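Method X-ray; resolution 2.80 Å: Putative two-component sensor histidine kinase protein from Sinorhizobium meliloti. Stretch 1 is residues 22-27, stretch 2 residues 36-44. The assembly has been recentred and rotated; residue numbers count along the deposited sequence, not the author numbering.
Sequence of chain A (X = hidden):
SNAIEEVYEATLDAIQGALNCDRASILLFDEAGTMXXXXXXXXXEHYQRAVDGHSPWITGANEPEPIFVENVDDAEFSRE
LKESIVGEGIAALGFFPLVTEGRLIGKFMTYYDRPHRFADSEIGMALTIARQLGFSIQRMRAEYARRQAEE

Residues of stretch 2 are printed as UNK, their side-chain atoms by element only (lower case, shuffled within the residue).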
# COMPACT_ATOMS: atom_id res chain seq x y z
N ASP A 22 -11.38 -13.89 2.64
CA ASP A 22 -12.30 -14.13 3.73
C ASP A 22 -11.85 -13.62 5.10
O ASP A 22 -12.69 -13.33 5.98
CB ASP A 22 -12.55 -15.63 3.78
CG ASP A 22 -13.38 -16.08 2.63
OD1 ASP A 22 -14.01 -15.24 1.94
OD2 ASP A 22 -13.39 -17.31 2.42
N ARG A 23 -10.52 -13.63 5.27
CA ARG A 23 -9.83 -13.26 6.48
C ARG A 23 -8.44 -12.90 6.02
O ARG A 23 -8.04 -13.31 4.92
CB ARG A 23 -9.74 -14.41 7.49
CG ARG A 23 -10.79 -15.51 7.43
CD ARG A 23 -10.36 -16.69 8.27
NE ARG A 23 -11.25 -17.85 8.20
CZ ARG A 23 -11.76 -18.49 9.26
NH1 ARG A 23 -11.47 -18.09 10.50
NH2 ARG A 23 -12.57 -19.55 9.09
N ALA A 24 -7.72 -12.14 6.85
CA ALA A 24 -6.37 -11.72 6.57
C ALA A 24 -5.54 -11.46 7.89
O ALA A 24 -6.10 -11.28 9.00
CB ALA A 24 -6.40 -10.50 5.67
N SER A 25 -4.20 -11.46 7.78
CA SER A 25 -3.36 -11.19 8.95
C SER A 25 -2.00 -10.61 8.58
O SER A 25 -1.57 -10.73 7.42
CB SER A 25 -3.11 -12.50 9.67
OG SER A 25 -2.51 -13.44 8.77
N ILE A 26 -1.32 -10.01 9.57
CA ILE A 26 0.09 -9.58 9.39
C ILE A 26 0.91 -10.21 10.50
O ILE A 26 0.49 -10.19 11.66
CB ILE A 26 0.27 -8.02 9.41
CG1 ILE A 26 -0.67 -7.35 8.38
CG2 ILE A 26 1.76 -7.66 9.19
CD1 ILE A 26 -1.14 -5.88 8.61
N LEU A 27 2.07 -10.77 10.15
CA LEU A 27 2.96 -11.32 11.15
C LEU A 27 4.36 -10.77 10.92
O LEU A 27 4.80 -10.54 9.79
CB LEU A 27 2.94 -12.88 11.15
CG LEU A 27 1.60 -13.68 11.17
CD1 LEU A 27 0.79 -13.54 9.84
CD2 LEU A 27 1.74 -15.16 11.49
N UNK A 36 5.19 -13.78 14.49
CA UNK A 36 4.15 -13.40 15.44
C UNK A 36 3.09 -12.50 14.82
O UNK A 36 3.41 -11.44 14.27
c UNK A 36 5.61 -13.13 18.87
n UNK A 36 6.45 -16.35 20.51
n UNK A 36 6.29 -14.21 19.61
n UNK A 36 4.59 -15.70 19.37
c UNK A 36 4.77 -12.60 16.58
c UNK A 36 5.73 -13.37 17.38
c UNK A 36 5.78 -15.42 19.83
N UNK A 37 1.83 -12.87 14.96
CA UNK A 37 0.73 -11.97 14.60
C UNK A 37 0.91 -10.63 15.27
O UNK A 37 1.40 -10.64 16.37
c UNK A 37 -0.62 -12.60 14.97
c UNK A 37 -0.60 -16.23 13.91
c UNK A 37 -0.89 -13.87 14.20
c UNK A 37 -1.57 -13.83 12.98
c UNK A 37 -1.79 -14.98 12.24
c UNK A 37 -1.31 -16.19 12.70
c UNK A 37 -0.39 -15.07 14.63
N UNK A 38 0.68 -9.53 14.54
CA UNK A 38 0.61 -8.16 15.02
C UNK A 38 -0.74 -7.54 14.65
O UNK A 38 -1.12 -6.46 15.14
c UNK A 38 1.72 -7.28 14.38
c UNK A 38 3.11 -8.02 14.34
c UNK A 38 1.31 -6.79 12.97
N UNK A 39 -1.50 -8.22 13.79
CA UNK A 39 -2.84 -7.76 13.42
C UNK A 39 -3.57 -8.81 12.63
O UNK A 39 -2.90 -9.63 11.96
c UNK A 39 -2.77 -6.43 12.58
N UNK A 40 -4.91 -8.78 12.66
CA UNK A 40 -5.69 -9.83 12.00
C UNK A 40 -7.17 -9.57 11.94
O UNK A 40 -7.71 -8.89 12.79
c UNK A 40 -5.42 -11.19 12.69
N UNK A 41 -7.84 -10.10 10.92
CA UNK A 41 -9.27 -10.39 11.02
C UNK A 41 -9.70 -11.51 10.12
O UNK A 41 -9.03 -11.75 9.16
c UNK A 41 -9.59 -4.50 9.02
n UNK A 41 -9.61 -3.72 7.96
c UNK A 41 -9.95 -6.82 9.94
n UNK A 41 -9.18 -4.00 10.17
c UNK A 41 -9.64 -8.32 9.51
n UNK A 41 -9.91 -5.79 8.87
c UNK A 41 -10.08 -9.17 10.63
N UNK A 42 -10.78 -12.23 10.36
CA UNK A 42 -11.24 -12.73 11.60
C UNK A 42 -10.57 -14.12 11.66
O UNK A 42 -11.10 -15.11 11.19
N UNK A 43 -9.31 -14.13 12.10
CA UNK A 43 -8.71 -15.27 12.74
C UNK A 43 -9.09 -15.18 14.21
O UNK A 43 -9.22 -14.08 14.79
c UNK A 43 -6.64 -15.26 11.19
c UNK A 43 -7.25 -16.44 10.42
c UNK A 43 -7.17 -15.21 12.63
c UNK A 43 -5.12 -15.29 11.13
N UNK A 44 -9.24 -16.35 14.83
CA UNK A 44 -9.38 -16.40 16.28
C UNK A 44 -7.96 -16.39 16.92
O UNK A 44 -6.96 -16.82 16.30
c UNK A 44 -10.12 -17.65 16.67
o UNK A 44 -9.24 -18.72 16.45

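Position 36 carries seven side-chain atoms: three carbons, a nitrogen, then a carbon bearing two more nitrogens. Its CA-to-CB bond points away from stretch 1, so the contact falls to the backbone: its O lies 3.2 Å from Leu-27 CA in a CA-H...O contact. This guanidinium chain identifies Arg-36.

At position 37, one carbon leads to a ring of six carbons, with no hydroxyl. Leu-27 CD2 sits over one ring face, 3.4 Å from the ring centroid and 12° off the normal, a CH-pi contact, while Ser-25 CB approaches the ring edge. This is Phe-37; Ser-25 CB is 3.8 Å from Phe-37 CE1.

Position 38 has three carbons, forked at the first. They pack against Ile-26, and the backbone N donates a hydrogen bond to Ile-26 O (3.0 Å). The residue is Val-38, whose CG2 lies 3.9 Å from Ile-26 CG2.

Position 39 ends at a single carbon, CB, 4.3 Å from Ile-26 CD1 on the same face of the sheet; its O accepts a hydrogen bond from Ile-26 N (2.9 Å). It is Ala-39.

A single carbon again marks position 40, which faces Ser-25 in a non-hydrogen-bonded pair, their CB atoms 4.0 Å apart. This is Ala-40.

Position 41 repeats the pattern of three carbons, a nitrogen and a carbon with two nitrogens. Its side chain shares a face with Ala-24, but the backbone makes the pairing: Ala-24 N to its O is 2.7 Å, and its N to Ala-24 O is 2.8 Å, both hydrogen bonds. This is Arg-41; its side chain comes nearest at CG, 4.6 Å from Ala-24 O.

Position 42 has no side-chain atoms and follows a cis peptide bond. Its O accepts a hydrogen bond from Arg-23 NH1 at 3.1 Å. It is Gly-42.

Four carbons forked at the second define position 43, and they reach Ser-25 and Arg-23. This is Leu-43: its CD1 lies 3.7 Å from Ser-25 CB, and its CD2 3.8 Å from Arg-23 CD.

At position 44, one carbon bears one oxygen and makes no contact with stretch 1. This is Ser-44, which caps a helix beginning just past the stretch.

The contact is an antiparallel strand pairing, with 573 Å² buried in all. Four backbone hydrogen bonds hold the register, which shifts by one residue between Ile-26 and Leu-27. This bulge sets Leu-27 opposite Phe-37, on the face shared with Ser-25 and Ala-40. Ile-26 packs on the other face, and the Arg-23 side chain extends the contact to Gly-42.

Stretch 2 36-44: RFVAARGLS
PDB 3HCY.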